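Local coordinates for oxidoreductase, zinc-binding dehydrogenase family (Myxococcus xanthus, PDB 5K1S) that acts as a zinc-binding medium-chain reductase in alternative de novo isovaleryl coenzyme A biosynthesis, at the zinc ion site. Residues are numbered along the deposited sequence; one frame, centred on the assembly and turned at random.

The zinc ion site. Residues 57, 59, 79-80, 105, 166. With ZN (zinc ion), chain B.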
loop_
_atom_site.group_PDB
_atom_site.type_symbol
_atom_site.label_atom_id
_atom_site.label_comp_id
_atom_site.label_asym_id
_atom_site.label_seq_id
_atom_site.Cartn_x
_atom_site.Cartn_y
_atom_site.Cartn_z
ATOM N N CYS A 57 16.946 -8.489 19.895
ATOM C CA CYS A 57 16.468 -8.191 18.554
ATOM C C CYS A 57 17.598 -7.567 17.743
ATOM O O CYS A 57 18.369 -6.758 18.267
ATOM C CB CYS A 57 15.267 -7.242 18.609
ATOM S SG CYS A 57 14.623 -6.753 17.006
ATOM N N HIS A 59 17.571 -5.293 15.820
ATOM C CA HIS A 59 17.486 -3.858 16.067
ATOM C C HIS A 59 18.511 -3.424 17.109
ATOM O O HIS A 59 19.127 -2.360 16.983
ATOM C CB HIS A 59 16.065 -3.516 16.519
ATOM C CG HIS A 59 15.793 -2.049 16.647
ATOM N ND1 HIS A 59 15.404 -1.269 15.580
ATOM C CD2 HIS A 59 15.829 -1.225 17.722
ATOM C CE1 HIS A 59 15.220 -0.026 15.988
ATOM N NE2 HIS A 59 15.470 0.026 17.285
ATOM N N HIS A 79 14.583 -3.468 23.860
ATOM C CA HIS A 79 13.196 -3.028 23.807
ATOM C C HIS A 79 12.202 -4.169 23.975
ATOM O O HIS A 79 10.991 -3.935 23.877
ATOM C CB HIS A 79 12.919 -2.304 22.481
ATOM C CG HIS A 79 13.037 -3.179 21.271
ATOM N ND1 HIS A 79 14.039 -3.024 20.338
ATOM C CD2 HIS A 79 12.276 -4.212 20.839
ATOM C CE1 HIS A 79 13.891 -3.926 19.384
ATOM N NE2 HIS A 79 12.831 -4.661 19.665
ATOM N N GLU A 80 12.672 -5.388 24.233
ATOM C CA GLU A 80 11.821 -6.570 24.237
ATOM C C GLU A 80 11.838 -7.206 25.622
ATOM O O GLU A 80 12.194 -8.377 25.774
ATOM C CB GLU A 80 12.303 -7.552 23.166
ATOM C CG GLU A 80 11.195 -8.301 22.446
ATOM C CD GLU A 80 11.726 -9.120 21.279
ATOM O OE1 GLU A 80 12.941 -9.035 20.996
ATOM O OE2 GLU A 80 10.935 -9.844 20.639
ATOM N N GLN A 105 7.974 -1.688 21.590
ATOM C CA GLN A 105 9.207 -1.187 20.996
ATOM C C GLN A 105 9.350 0.313 21.222
ATOM O O GLN A 105 10.401 0.783 21.675
ATOM C CB GLN A 105 9.236 -1.514 19.503
ATOM C CG GLN A 105 9.223 -3.012 19.203
ATOM C CD GLN A 105 8.131 -3.422 18.230
ATOM O OE1 GLN A 105 7.267 -2.626 17.869
ATOM N NE2 GLN A 105 8.167 -4.677 17.802
ATOM N N CYS A 166 8.256 -8.414 19.066
ATOM C CA CYS A 166 8.908 -8.291 17.768
ATOM C C CYS A 166 8.654 -9.479 16.852
ATOM O O CYS A 166 9.277 -9.561 15.787
ATOM C CB CYS A 166 10.412 -8.101 17.958
ATOM S SG CYS A 166 10.815 -6.660 18.946
HETATM ZN ZN ZN B . 12.606 -5.602 17.900
#
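In the catalytic zinc site of this member of the medium-chain dehydrogenase/reductase superfamily, the ion takes the family's Cys-His-Cys ligands from three well-separated stretches of chain. Cys57 comes from the turn that joins strand 53-56 to helix 58-64, His79 from the loop ahead of strand 80-88, and Cys166 from the first turn of helix 165-178. The Cys57 sulfur, SG, lies anti to its backbone N and reaches ZN at 2.5 Å. Cys166 has its sulfur anti to the carbonyl carbon, beside the backbone N, and its SG binds ZN at 2.3 Å. His79 binds through the imidazole NE2, 2.0 Å from ZN, with the ion displaced towards CE1 and away from CD2; its CG occupies the crowded position between backbone N and carbonyl carbon (chi1 65°), which, together with chi2, turns NE2 towards the ion. Within the ring plane, the His79 edge meets the CB of His59 and the sulfur of Cys166. The angles at the metal are uneven, from 85° between His79 NE2 and Cys166 SG to 125° between the two sulfurs, and a further ligand such as water may be unseen. A second shell supports the sulfurs. The side-chain amide of Gln105 donates an almost straight hydrogen bond from NE2 to Cys166 SG (3.5 Å), with the sulfur in the amide plane, and could thereby temper the sulfur's charge. At the start of helix 58-64, the backbone N of His59 makes a weak hydrogen bond to Cys57 SG. The Glu80 carboxylate stops short of the metal, OE1 lying 4.6 Å from ZN, while OE2 accepts a weak hydrogen bond from Cys166 N, linking two ligand-bearing segments; its negative charge may still influence the ion.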